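PDB 1Q42: mRNA transport regulator MTR2 from Candida albicans, which affects mRNA transport from the nucleus to the cytoplasm, has an NTF2-like fold and interacts with Mex67. Local coordinates for residues E56-Q61 / R134-E139; A38-L43 / K93-T98; Q77-S82 / K88-K93. One frame throughout, in Å; residues are numbered along the deposited sequence.

Helix 87-96 supplies one side of contacts 2 and 3, and contact 1 packs against its end. There Trp95 meets the end of helix 29-40 in contact 2, whose centre lies about 7 Å from the centre of contact 1. Those two are joined by hydrogen bonds: Arg136 NH1 ties loop 134-139 to Leu40 O at the end of helix 29-40, while Tyr58 OH ties helix 55-59 to Leu42 O. Contact 3 sits earlier on helix 87-96, its centre about 14 Å from that of contact 2 and about 17 Å from that of contact 1. Leu40 CD2 touches Phe91 CZ at 4.0 Å, linking contacts 2 and 3.

Contact 1 of 3, residues E56-Q61 / R134-E139; sequences ESYATQ and RNRLGE
Tyr58, in helix 55-59, and Leu137, in a type I turn from Asn135 to Gly138, bring the two backbones closest, with their CA atoms 8.8 Å apart. The tyrosine ring reaches toward the turn because its CG stands anti to the backbone N (chi1 172°). The Arg136 side chain crosses that of Tyr58 at about a right angle, stretched out as far as NE. Arg136 CB lies 3.9 Å from Tyr58 CE2, approaching the ring obliquely, while Leu137 CD2 touches Tyr58 CD2 at 4.1 Å. At the far end Arg136 NH1 donates to Tyr58 OH, 3.1 Å away and nearly straight at 162°. The hydroxyl oxygen sits at the edge of the guanidinium, almost in its plane. Inside the turn, Asn135 forms an Asx turn: its OD1 accepts from Leu137 N at 2.9 Å and from Glu139 N on the opposite face of the amide. Both polar ends have further partners. Tyr58 OH also bonds Leu42 O, Arg136 NH1 bonds Leu40 O, and Arg136 NH2 bonds Thr98 OG1 and Ser101 OG. Since a backbone carbonyl can only accept, the phenol proton should point to Leu42 O and leave the oxygen to receive the arginine N-H. The oxygens named here that meet NH1 and NH2 are all neutral, and the arginine's charge would probably polarise the phenol and strengthen the bond to Leu42.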
ATOM      1  N   GLU A  56      11.542  10.304  -6.596  1.00 28.47           N
ATOM      2  CA  GLU A  56      10.435  11.007  -5.963  1.00 28.81           C
ATOM      3  C   GLU A  56       9.109  10.762  -6.662  1.00 28.37           C
ATOM      4  O   GLU A  56       8.097  10.538  -5.991  1.00 27.53           O
ATOM      5  CB  GLU A  56      10.703  12.516  -5.892  1.00 29.64           C
ATOM      6  CG  GLU A  56       9.615  13.313  -5.171  1.00 32.66           C
ATOM      7  CD  GLU A  56      10.024  14.753  -4.905  1.00 36.92           C
ATOM      8  OE1 GLU A  56      10.754  15.323  -5.739  1.00 41.06           O
ATOM      9  OE2 GLU A  56       9.628  15.321  -3.867  1.00 40.07           O
ATOM     10  N   SER A  57       9.104  10.805  -7.996  1.00 28.12           N
ATOM     11  CA  SER A  57       7.856  10.694  -8.759  1.00 28.49           C
ATOM     12  C   SER A  57       7.259   9.287  -8.675  1.00 27.01           C
ATOM     13  O   SER A  57       6.049   9.117  -8.828  1.00 26.70           O
ATOM     14  CB  SER A  57       8.053  11.101 -10.224  1.00 29.25           C
ATOM     15  OG  SER A  57       8.704  10.103 -10.980  1.00 32.52           O
ATOM     16  N   TYR A  58       8.113   8.298  -8.446  1.00 25.38           N
ATOM     17  CA  TYR A  58       7.666   6.917  -8.247  1.00 24.65           C
ATOM     18  C   TYR A  58       7.198   6.692  -6.811  1.00 23.70           C
ATOM     19  O   TYR A  58       6.113   6.165  -6.573  1.00 23.70           O
ATOM     20  CB  TYR A  58       8.787   5.934  -8.553  1.00 24.24           C
ATOM     21  CG  TYR A  58       8.470   4.498  -8.199  1.00 23.58           C
ATOM     22  CD1 TYR A  58       7.558   3.760  -8.948  1.00 24.28           C
ATOM     23  CD2 TYR A  58       9.094   3.877  -7.124  1.00 21.31           C
ATOM     24  CE1 TYR A  58       7.261   2.441  -8.625  1.00 23.54           C
ATOM     25  CE2 TYR A  58       8.801   2.555  -6.788  1.00 21.28           C
ATOM     26  CZ  TYR A  58       7.895   1.839  -7.551  1.00 22.21           C
ATOM     27  OH  TYR A  58       7.582   0.538  -7.250  1.00 22.00           O
ATOM     28  N   ALA A  59       8.044   7.052  -5.864  1.00 23.71           N
ATOM     29  CA  ALA A  59       7.762   6.799  -4.459  1.00 22.99           C
ATOM     30  C   ALA A  59       6.473   7.478  -3.995  1.00 23.21           C
ATOM     31  O   ALA A  59       5.730   6.904  -3.194  1.00 22.72           O
ATOM     32  CB  ALA A  59       8.941   7.225  -3.610  1.00 22.99           C
ATOM     33  N   THR A  60       6.176   8.681  -4.508  1.00 23.62           N
ATOM     34  CA  THR A  60       4.970   9.399  -4.085  1.00 23.98           C
ATOM     35  C   THR A  60       3.669   8.772  -4.593  1.00 23.97           C
ATOM     36  O   THR A  60       2.589   9.132  -4.137  1.00 23.96           O
ATOM     37  CB  THR A  60       5.027  10.912  -4.447  1.00 25.58           C
ATOM     38  OG1 THR A  60       5.181  11.068  -5.857  1.00 26.03           O
ATOM     39  CG2 THR A  60       6.247  11.569  -3.840  1.00 26.02           C
ATOM     40  N   GLN A  61       3.760   7.833  -5.524  1.00 23.34           N
ATOM     41  CA  GLN A  61       2.584   7.101  -5.995  1.00 23.56           C
ATOM     42  C   GLN A  61       2.282   5.860  -5.159  1.00 22.43           C
ATOM     43  O   GLN A  61       1.216   5.285  -5.296  1.00 22.15           O
ATOM     44  CB  GLN A  61       2.774   6.661  -7.439  1.00 23.81           C
ATOM     45  CG  GLN A  61       2.946   7.804  -8.411  1.00 26.33           C
ATOM     46  CD  GLN A  61       3.225   7.313  -9.802  1.00 29.09           C
ATOM     47  OE1 GLN A  61       2.327   6.791 -10.475  1.00 31.76           O
ATOM     48  NE2 GLN A  61       4.473   7.453 -10.242  1.00 30.77           N
ATOM     49  N   ARG A 134      17.081  -7.298  -7.800  1.00 34.28           N
ATOM     50  CA  ARG A 134      16.873  -5.915  -8.213  1.00 33.32           C
ATOM     51  C   ARG A 134      15.912  -5.200  -7.252  1.00 32.13           C
ATOM     52  O   ARG A 134      14.973  -5.812  -6.731  1.00 31.26           O
ATOM     53  CB  ARG A 134      16.306  -5.863  -9.631  1.00 33.32           C
ATOM     54  CG  ARG A 134      17.312  -6.300 -10.702  1.00 34.90           C
ATOM     55  CD  ARG A 134      16.827  -6.056 -12.107  1.00 35.38           C
ATOM     56  NE  ARG A 134      15.612  -6.811 -12.396  1.00 36.17           N
ATOM     57  CZ  ARG A 134      15.557  -8.125 -12.588  1.00 38.63           C
ATOM     58  NH1 ARG A 134      14.394  -8.697 -12.841  1.00 40.07           N
ATOM     59  NH2 ARG A 134      16.652  -8.885 -12.543  1.00 40.68           N
ATOM     60  N   ASN A 135      16.162  -3.911  -7.026  1.00 31.22           N
ATOM     61  CA  ASN A 135      15.243  -3.062  -6.262  1.00 30.37           C
ATOM     62  C   ASN A 135      14.121  -2.558  -7.178  1.00 29.89           C
ATOM     63  O   ASN A 135      14.012  -3.009  -8.323  1.00 29.20           O
ATOM     64  CB  ASN A 135      15.994  -1.925  -5.547  1.00 30.33           C
ATOM     65  CG  ASN A 135      16.553  -0.876  -6.500  1.00 30.76           C
ATOM     66  OD1 ASN A 135      16.131  -0.772  -7.653  1.00 32.43           O
ATOM     67  ND2 ASN A 135      17.496  -0.079  -6.010  1.00 35.08           N
ATOM     68  N   ARG A 136      13.275  -1.650  -6.685  1.00 28.74           N
ATOM     69  CA  ARG A 136      12.099  -1.239  -7.447  1.00 29.01           C
ATOM     70  C   ARG A 136      12.422  -0.310  -8.601  1.00 30.76           C
ATOM     71  O   ARG A 136      11.589  -0.108  -9.468  1.00 31.12           O
ATOM     72  CB  ARG A 136      11.044  -0.586  -6.547  1.00 28.06           C
ATOM     73  CG  ARG A 136      10.269  -1.590  -5.736  1.00 24.47           C
ATOM     74  CD  ARG A 136       9.470  -0.937  -4.605  1.00 22.60           C
ATOM     75  NE  ARG A 136       8.657  -1.902  -3.878  1.00 19.69           N
ATOM     76  CZ  ARG A 136       7.376  -2.125  -4.069  1.00 20.57           C
ATOM     77  NH1 ARG A 136       6.705  -1.506  -5.033  1.00 20.49           N
ATOM     78  NH2 ARG A 136       6.754  -3.033  -3.303  1.00 18.40           N
ATOM     79  N   LEU A 137      13.621   0.255  -8.602  1.00 33.12           N
ATOM     80  CA  LEU A 137      14.092   1.046  -9.734  1.00 35.44           C
ATOM     81  C   LEU A 137      14.916   0.210 -10.722  1.00 36.94           C
ATOM     82  O   LEU A 137      15.493   0.757 -11.653  1.00 37.89           O
ATOM     83  CB  LEU A 137      14.907   2.234  -9.231  1.00 35.45           C
ATOM     84  CG  LEU A 137      14.215   3.151  -8.218  1.00 37.03           C
ATOM     85  CD1 LEU A 137      15.156   4.276  -7.828  1.00 38.12           C
ATOM     86  CD2 LEU A 137      12.900   3.714  -8.732  1.00 37.48           C
ATOM     87  N   GLY A 138      14.959  -1.110 -10.517  1.00 38.32           N
ATOM     88  CA  GLY A 138      15.608  -2.031 -11.438  1.00 40.07           C
ATOM     89  C   GLY A 138      17.115  -2.157 -11.283  1.00 41.73           C
ATOM     90  O   GLY A 138      17.791  -2.691 -12.171  1.00 42.11           O
ATOM     91  N   GLU A 139      17.639  -1.705 -10.149  1.00 43.11           N
ATOM     92  CA  GLU A 139      19.079  -1.625  -9.919  1.00 45.05           C
ATOM     93  C   GLU A 139      19.561  -2.783  -9.051  1.00 46.13           C
ATOM     94  O   GLU A 139      18.884  -3.176  -8.108  1.00 45.43           O
ATOM     95  CB  GLU A 139      19.427  -0.295  -9.239  1.00 45.12           C
ATOM     96  CG  GLU A 139      18.935   0.934  -9.995  1.00 46.36           C
ATOM     97  CD  GLU A 139      18.802   2.166  -9.115  1.00 47.40           C
ATOM     98  OE1 GLU A 139      18.617   3.272  -9.673  1.00 49.69           O
ATOM     99  OE2 GLU A 139      18.889   2.043  -7.873  1.00 47.81           O
TER

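Contact 2 of 3, residues A38-L43 / K93-T98; sequences ASLDLL and KKWLQT
Trp95 and Leu40 join the ends of helices 87-96 and 29-40, two of the helices that the NTF2-like fold packs against its strongly curved sheet. The Leu40 and Trp95 side chains meet at about a right angle. From CB the tryptophan swings its ring to the side opposite its own backbone N (chi1 -170°), which carries the indole away from its helix and lays the pyrrole edge against the last turn of the other. Its CD1 lies 3.9 Å from Leu40 O and 4.2 Å from Leu40 CD2. Next comes NE1, which donates to Leu40 O at 2.9 Å along an almost straight line (171°), with the oxygen lying in the ring plane. Beside this bond Leu40 CB touches NE1 at 3.6 Å, and the same CB lies 3.9 Å from CZ2, so the benzene part also rests on the leucine stem. Leu40 CD2 rises over one face in a CH-pi contact, 4.1 Å from the centroid of the five-membered ring. Tyr188 of strand 183-192 meets the indole edge-to-face, and His103 of strand 101-113 touches both Trp95 and Leu40, which places the pair against the sheet. Leu40 closes its helix, and Asp41 is the first residue to leave helical geometry; Leu40 O accepts from Trp95 NE1 and from Arg136 NH1 of the 134-139 loop. On the other face of the ring Thr98 OG1 stands 3.9 Å above its centre, while donating to Trp95 O at 2.7 Å in the carbonyl plane.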
ATOM      1  N   ALA A  38      -2.686  -2.218  -6.002  1.00 21.57           N
ATOM      2  CA  ALA A  38      -1.912  -1.930  -7.226  1.00 22.94           C
ATOM      3  C   ALA A  38      -0.886  -0.819  -7.017  1.00 22.40           C
ATOM      4  O   ALA A  38       0.231  -0.862  -7.565  1.00 22.90           O
ATOM      5  CB  ALA A  38      -2.856  -1.595  -8.417  1.00 23.77           C
ATOM      6  N   SER A  39      -1.258   0.156  -6.199  1.00 22.24           N
ATOM      7  CA  SER A  39      -0.391   1.265  -5.860  1.00 22.19           C
ATOM      8  C   SER A  39       0.821   0.810  -5.025  1.00 21.57           C
ATOM      9  O   SER A  39       1.890   1.411  -5.124  1.00 22.58           O
ATOM     10  CB  SER A  39      -1.173   2.401  -5.179  1.00 22.77           C
ATOM     11  OG  SER A  39      -1.309   2.271  -3.766  1.00 22.63           O
ATOM     12  N   LEU A  40       0.676  -0.265  -4.246  1.00 18.84           N
ATOM     13  CA  LEU A  40       1.825  -0.830  -3.550  1.00 18.46           C
ATOM     14  C   LEU A  40       2.683  -1.669  -4.488  1.00 18.81           C
ATOM     15  O   LEU A  40       3.873  -1.807  -4.267  1.00 19.24           O
ATOM     16  CB  LEU A  40       1.398  -1.692  -2.357  1.00 17.70           C
ATOM     17  CG  LEU A  40       0.583  -1.038  -1.254  1.00 16.41           C
ATOM     18  CD1 LEU A  40       0.273  -2.073  -0.181  1.00 16.16           C
ATOM     19  CD2 LEU A  40       1.290   0.194  -0.687  1.00 17.54           C
ATOM     20  N   ASP A  41       2.065  -2.214  -5.530  1.00 19.93           N
ATOM     21  CA  ASP A  41       2.701  -3.150  -6.445  1.00 20.52           C
ATOM     22  C   ASP A  41       3.236  -2.463  -7.710  1.00 22.19           C
ATOM     23  O   ASP A  41       3.664  -3.133  -8.642  1.00 22.24           O
ATOM     24  CB  ASP A  41       1.686  -4.205  -6.882  1.00 20.79           C
ATOM     25  CG  ASP A  41       1.273  -5.123  -5.765  1.00 20.66           C
ATOM     26  OD1 ASP A  41       1.921  -5.127  -4.677  1.00 16.89           O
ATOM     27  OD2 ASP A  41       0.283  -5.860  -5.912  1.00 18.39           O
ATOM     28  N   LEU A  42       3.211  -1.140  -7.721  1.00 23.42           N
ATOM     29  CA  LEU A  42       3.538  -0.361  -8.917  1.00 25.50           C
ATOM     30  C   LEU A  42       4.918  -0.679  -9.485  1.00 26.51           C
ATOM     31  O   LEU A  42       5.929  -0.632  -8.776  1.00 25.83           O
ATOM     32  CB  LEU A  42       3.430   1.138  -8.591  1.00 26.10           C
ATOM     33  CG  LEU A  42       3.379   2.116  -9.767  1.00 27.91           C
ATOM     34  CD1 LEU A  42       2.105   1.913 -10.580  1.00 31.41           C
ATOM     35  CD2 LEU A  42       3.452   3.545  -9.272  1.00 28.59           C
ATOM     36  N   LEU A  43       4.948  -1.013 -10.779  1.00 28.84           N
ATOM     37  CA  LEU A  43       6.195  -1.249 -11.487  1.00 30.26           C
ATOM     38  C   LEU A  43       6.757   0.108 -11.908  1.00 31.52           C
ATOM     39  O   LEU A  43       6.024   0.971 -12.389  1.00 31.91           O
ATOM     40  CB  LEU A  43       5.940  -2.134 -12.710  1.00 31.44           C
ATOM     41  CG  LEU A  43       7.117  -2.530 -13.602  1.00 33.33           C
ATOM     42  CD1 LEU A  43       8.013  -3.576 -12.952  1.00 34.17           C
ATOM     43  CD2 LEU A  43       6.558  -3.035 -14.923  1.00 35.71           C
ATOM     44  N   LYS A  93       8.733   6.018   1.996  1.00 20.27           N
ATOM     45  CA  LYS A  93      10.186   5.791   2.026  1.00 21.45           C
ATOM     46  C   LYS A  93      10.521   4.373   2.517  1.00 21.03           C
ATOM     47  O   LYS A  93      11.497   3.755   2.069  1.00 21.67           O
ATOM     48  CB  LYS A  93      10.858   6.827   2.916  1.00 22.02           C
ATOM     49  CG  LYS A  93      10.927   8.205   2.310  1.00 24.23           C
ATOM     50  CD  LYS A  93      11.656   9.178   3.248  1.00 28.08           C
ATOM     51  CE  LYS A  93      13.094   9.409   2.857  1.00 30.00           C
ATOM     52  NZ  LYS A  93      13.621  10.698   3.420  1.00 30.46           N
ATOM     53  N   LYS A  94       9.703   3.856   3.427  1.00 21.38           N
ATOM     54  CA  LYS A  94       9.881   2.511   3.960  1.00 21.76           C
ATOM     55  C   LYS A  94       9.519   1.493   2.909  1.00 20.86           C
ATOM     56  O   LYS A  94      10.235   0.513   2.710  1.00 20.75           O
ATOM     57  CB  LYS A  94       8.982   2.275   5.183  1.00 22.74           C
ATOM     58  CG  LYS A  94       9.572   2.777   6.485  1.00 26.87           C
ATOM     59  CD  LYS A  94       8.542   2.711   7.618  1.00 32.38           C
ATOM     60  CE  LYS A  94       9.138   2.121   8.882  1.00 35.59           C
ATOM     61  NZ  LYS A  94      10.048   3.081   9.558  1.00 37.59           N
ATOM     62  N   TRP A  95       8.371   1.703   2.273  1.00 20.46           N
ATOM     63  CA  TRP A  95       7.833   0.730   1.293  1.00 19.95           C
ATOM     64  C   TRP A  95       8.710   0.673   0.049  1.00 20.96           C
ATOM     65  O   TRP A  95       8.904  -0.398  -0.553  1.00 20.67           O
ATOM     66  CB  TRP A  95       6.360   1.057   0.936  1.00 20.18           C
ATOM     67  CG  TRP A  95       5.727  -0.024   0.137  1.00 17.73           C
ATOM     68  CD1 TRP A  95       5.449  -0.011  -1.199  1.00 16.64           C
ATOM     69  CD2 TRP A  95       5.351  -1.324   0.612  1.00 18.58           C
ATOM     70  NE1 TRP A  95       4.934  -1.229  -1.585  1.00 18.72           N
ATOM     71  CE2 TRP A  95       4.848  -2.047  -0.491  1.00 18.35           C
ATOM     72  CE3 TRP A  95       5.367  -1.946   1.868  1.00 20.51           C
ATOM     73  CZ2 TRP A  95       4.368  -3.362  -0.382  1.00 19.52           C
ATOM     74  CZ3 TRP A  95       4.895  -3.257   1.976  1.00 20.89           C
ATOM     75  CH2 TRP A  95       4.399  -3.949   0.859  1.00 19.81           C
ATOM     76  N   LEU A  96       9.292   1.813  -0.300  1.00 21.88           N
ATOM     77  CA  LEU A  96      10.195   1.926  -1.442  1.00 22.91           C
ATOM     78  C   LEU A  96      11.371   0.947  -1.359  1.00 23.55           C
ATOM     79  O   LEU A  96      11.882   0.476  -2.400  1.00 23.79           O
ATOM     80  CB  LEU A  96      10.715   3.369  -1.516  1.00 23.34           C
ATOM     81  CG  LEU A  96      11.785   3.665  -2.565  1.00 24.47           C
ATOM     82  CD1 LEU A  96      11.184   3.554  -3.945  1.00 23.47           C
ATOM     83  CD2 LEU A  96      12.347   5.053  -2.301  1.00 23.54           C
ATOM     84  N   GLN A  97      11.812   0.655  -0.135  1.00 23.79           N
ATOM     85  CA  GLN A  97      12.952  -0.244   0.084  1.00 25.03           C
ATOM     86  C   GLN A  97      12.625  -1.741  -0.043  1.00 24.54           C
ATOM     87  O   GLN A  97      13.542  -2.566  -0.094  1.00 25.64           O
ATOM     88  CB  GLN A  97      13.625   0.030   1.434  1.00 25.58           C
ATOM     89  CG  GLN A  97      14.113   1.461   1.650  1.00 29.46           C
ATOM     90  CD  GLN A  97      14.957   2.004   0.497  1.00 34.33           C
ATOM     91  OE1 GLN A  97      16.023   1.472   0.203  1.00 37.51           O
ATOM     92  NE2 GLN A  97      14.470   3.063  -0.159  1.00 37.57           N
ATOM     93  N   THR A  98      11.348  -2.104  -0.138  1.00 23.67           N
ATOM     94  CA  THR A  98      10.982  -3.495  -0.416  1.00 22.43           C
ATOM     95  C   THR A  98      11.268  -3.839  -1.878  1.00 22.41           C
ATOM     96  O   THR A  98      11.224  -2.974  -2.751  1.00 20.97           O
ATOM     97  CB  THR A  98       9.478  -3.798  -0.112  1.00 22.51           C
ATOM     98  OG1 THR A  98       8.606  -3.021  -0.960  1.00 21.30           O
ATOM     99  CG2 THR A  98       9.090  -3.420   1.309  1.00 22.84           C
TER

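Contact 3 of 3, residues Q77-S82 / K88-K93; sequences QPIIPS and KLQFQK
Gln90 bonds Ile80 with both ends of its amide, one directly and one through water. Its NE2 donates to Ile80 O at 2.9 Å (159°); the oxygen lies near the amide plane of the glutamine, whereas the donor is tilted 34° from the plane of the carbonyl. On the other end OE1 accepts from a water at 2.9 Å, and this water in turn accepts from Ile80 N at 3.0 Å. The backbone N and O of a single exposed residue are thus read by one side chain, whose chain runs extended beyond CG to bring the amide to the loop. NE2 has a second acceptor in Glu85 O, consistent with NE2, not OE1, facing Ile80 O. Ser82 OG, in the same loop, turns to Glu85 N, so both segments are anchored to the short connection that leads into the helix.

Strand 77-78, antiparallel to 70-74, borders the NTF2-like sheet; after it the chain runs through 79-82 and the short connection into helix 87-96, which covers the sheet. Van der Waals contacts make up the rest. The Ile79 and Gln90 side chains run antiparallel alongside one another, with Ile79 CG2 3.7 Å from Gln90 CB and the same methyl lying against the amide oxygen, 3.6 Å from OE1. The other branch of the isoleucine goes to Phe91: CD1 rests 3.7 Å from its CB and meets the rim of the ring roughly in plane. With chi1 at 171°, the Phe91 ring swings away from its own N toward Ile72 and Val74 of strand 70-74, while Ile79 is itself hydrogen-bonded through its backbone to Ile72.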
ATOM      1  N   GLN A  77       4.271  -1.633  14.573  1.00 28.03           N
ATOM      2  CA  GLN A  77       5.052  -0.431  14.880  1.00 27.92           C
ATOM      3  C   GLN A  77       4.448   0.815  14.231  1.00 26.66           C
ATOM      4  O   GLN A  77       4.522   0.966  13.011  1.00 24.84           O
ATOM      5  CB  GLN A  77       6.485  -0.605  14.397  1.00 28.90           C
ATOM      6  CG  GLN A  77       7.347  -1.543  15.274  1.00 33.06           C
ATOM      7  CD  GLN A  77       7.809  -2.805  14.541  1.00 37.58           C
ATOM      8  OE1 GLN A  77       8.709  -2.749  13.689  1.00 41.41           O
ATOM      9  NE2 GLN A  77       7.206  -3.943  14.882  1.00 39.35           N
ATOM     10  N   PRO A  78       3.868   1.718  15.020  1.00 25.75           N
ATOM     11  CA  PRO A  78       3.335   2.964  14.458  1.00 24.39           C
ATOM     12  C   PRO A  78       4.430   3.826  13.858  1.00 23.06           C
ATOM     13  O   PRO A  78       5.564   3.849  14.353  1.00 22.90           O
ATOM     14  CB  PRO A  78       2.706   3.665  15.663  1.00 25.54           C
ATOM     15  CG  PRO A  78       3.296   3.034  16.812  1.00 27.12           C
ATOM     16  CD  PRO A  78       3.623   1.636  16.470  1.00 26.85           C
ATOM     17  N   ILE A  79       4.095   4.502  12.773  1.00 21.24           N
ATOM     18  CA  ILE A  79       4.928   5.557  12.225  1.00 21.18           C
ATOM     19  C   ILE A  79       4.601   6.809  13.045  1.00 21.50           C
ATOM     20  O   ILE A  79       3.433   7.137  13.230  1.00 19.94           O
ATOM     21  CB  ILE A  79       4.633   5.752  10.723  1.00 21.00           C
ATOM     22  CG1 ILE A  79       5.023   4.467   9.981  1.00 20.24           C
ATOM     23  CG2 ILE A  79       5.373   6.977  10.164  1.00 21.60           C
ATOM     24  CD1 ILE A  79       4.865   4.500   8.471  1.00 21.36           C
ATOM     25  N   ILE A  80       5.636   7.455  13.571  1.00 23.48           N
ATOM     26  CA  ILE A  80       5.474   8.669  14.364  1.00 24.56           C
ATOM     27  C   ILE A  80       5.838   9.863  13.470  1.00 24.72           C
ATOM     28  O   ILE A  80       6.905   9.865  12.872  1.00 25.17           O
ATOM     29  CB  ILE A  80       6.406   8.630  15.605  1.00 25.34           C
ATOM     30  CG1 ILE A  80       6.098   7.437  16.503  1.00 28.01           C
ATOM     31  CG2 ILE A  80       6.288   9.910  16.426  1.00 26.96           C
ATOM     32  CD1 ILE A  80       7.280   7.037  17.389  1.00 30.15           C
ATOM     33  N   PRO A  81       4.975  10.879  13.397  1.00 24.97           N
ATOM     34  CA  PRO A  81       5.262  12.052  12.568  1.00 25.54           C
ATOM     35  C   PRO A  81       6.515  12.720  13.085  1.00 25.57           C
ATOM     36  O   PRO A  81       6.717  12.726  14.289  1.00 25.74           O
ATOM     37  CB  PRO A  81       4.037  12.958  12.749  1.00 25.99           C
ATOM     38  CG  PRO A  81       3.163  12.331  13.801  1.00 26.30           C
ATOM     39  CD  PRO A  81       3.711  11.005  14.140  1.00 25.96           C
ATOM     40  N   SER A  82       7.370  13.196  12.201  1.00 26.45           N
ATOM     41  CA  SER A  82       8.506  14.005  12.623  1.00 27.31           C
ATOM     42  C   SER A  82       8.301  15.426  12.111  1.00 28.12           C
ATOM     43  O   SER A  82       7.530  15.650  11.172  1.00 27.21           O
ATOM     44  CB  SER A  82       9.809  13.432  12.090  1.00 26.76           C
ATOM     45  OG  SER A  82       9.951  13.695  10.712  1.00 26.24           O
ATOM     46  N   LYS A  88       2.658   9.694   5.911  1.00 21.18           N
ATOM     47  CA  LYS A  88       2.537   9.148   4.554  1.00 20.81           C
ATOM     48  C   LYS A  88       3.910   9.065   3.902  1.00 20.19           C
ATOM     49  O   LYS A  88       4.278   8.052   3.287  1.00 19.81           O
ATOM     50  CB  LYS A  88       1.630  10.028   3.700  1.00 21.16           C
ATOM     51  CG  LYS A  88       1.515   9.565   2.261  1.00 21.97           C
ATOM     52  CD  LYS A  88       0.387  10.279   1.550  1.00 21.25           C
ATOM     53  CE  LYS A  88       0.224   9.791   0.108  1.00 23.03           C
ATOM     54  NZ  LYS A  88      -0.789  10.608  -0.629  1.00 22.89           N
ATOM     55  N   LEU A  89       4.674  10.133   4.044  1.00 20.24           N
ATOM     56  CA  LEU A  89       6.012  10.193   3.434  1.00 20.80           C
ATOM     57  C   LEU A  89       6.938   9.158   4.021  1.00 20.23           C
ATOM     58  O   LEU A  89       7.643   8.465   3.293  1.00 20.69           O
ATOM     59  CB  LEU A  89       6.611  11.592   3.597  1.00 21.21           C
ATOM     60  CG  LEU A  89       8.024  11.839   3.060  1.00 23.48           C
ATOM     61  CD1 LEU A  89       8.170  11.343   1.620  1.00 24.95           C
ATOM     62  CD2 LEU A  89       8.359  13.325   3.154  1.00 27.37           C
ATOM     63  N   GLN A  90       6.950   9.036   5.341  1.00 19.74           N
ATOM     64  CA  GLN A  90       7.752   8.008   5.983  1.00 19.29           C
ATOM     65  C   GLN A  90       7.364   6.603   5.509  1.00 18.81           C
ATOM     66  O   GLN A  90       8.238   5.769   5.288  1.00 19.17           O
ATOM     67  CB  GLN A  90       7.642   8.089   7.494  1.00 20.11           C
ATOM     68  CG  GLN A  90       8.402   9.230   8.085  1.00 19.89           C
ATOM     69  CD  GLN A  90       8.327   9.225   9.574  1.00 20.55           C
ATOM     70  OE1 GLN A  90       8.761   8.278  10.223  1.00 22.17           O
ATOM     71  NE2 GLN A  90       7.724  10.250  10.125  1.00 20.91           N
ATOM     72  N   PHE A  91       6.064   6.343   5.359  1.00 17.93           N
ATOM     73  CA  PHE A  91       5.618   5.038   4.845  1.00 17.91           C
ATOM     74  C   PHE A  91       6.132   4.807   3.438  1.00 18.46           C
ATOM     75  O   PHE A  91       6.610   3.706   3.110  1.00 18.80           O
ATOM     76  CB  PHE A  91       4.098   4.873   4.847  1.00 17.28           C
ATOM     77  CG  PHE A  91       3.651   3.648   4.126  1.00 16.73           C
ATOM     78  CD1 PHE A  91       3.730   2.414   4.742  1.00 17.26           C
ATOM     79  CD2 PHE A  91       3.220   3.715   2.816  1.00 17.99           C
ATOM     80  CE1 PHE A  91       3.376   1.261   4.064  1.00 18.29           C
ATOM     81  CE2 PHE A  91       2.872   2.560   2.137  1.00 16.73           C
ATOM     82  CZ  PHE A  91       2.948   1.344   2.769  1.00 15.81           C
ATOM     83  N   GLN A  92       6.046   5.829   2.597  1.00 19.12           N
ATOM     84  CA  GLN A  92       6.470   5.668   1.203  1.00 19.77           C
ATOM     85  C   GLN A  92       7.958   5.372   1.132  1.00 19.95           C
ATOM     86  O   GLN A  92       8.395   4.535   0.331  1.00 19.77           O
ATOM     87  CB  GLN A  92       6.141   6.911   0.380  1.00 20.51           C
ATOM     88  CG  GLN A  92       4.680   6.981  -0.025  1.00 20.93           C
ATOM     89  CD  GLN A  92       4.238   8.328  -0.574  1.00 22.29           C
ATOM     90  OE1 GLN A  92       4.903   9.346  -0.387  1.00 23.50           O
ATOM     91  NE2 GLN A  92       3.098   8.330  -1.271  1.00 22.61           N
ATOM     92  N   LYS A  93       8.733   6.018   1.996  1.00 20.27           N
ATOM     93  CA  LYS A  93      10.186   5.791   2.026  1.00 21.45           C
ATOM     94  C   LYS A  93      10.521   4.373   2.517  1.00 21.03           C
ATOM     95  O   LYS A  93      11.497   3.755   2.069  1.00 21.67           O
ATOM     96  CB  LYS A  93      10.858   6.827   2.916  1.00 22.02           C
ATOM     97  CG  LYS A  93      10.927   8.205   2.310  1.00 24.23           C
ATOM     98  CD  LYS A  93      11.656   9.178   3.248  1.00 28.08           C
ATOM     99  CE  LYS A  93      13.094   9.409   2.857  1.00 30.00           C
ATOM    100  NZ  LYS A  93      13.621  10.698   3.420  1.00 30.46           N
TER
HETATM  101  O   HOH W   1       8.324   6.687  12.586  1.00 26.79           O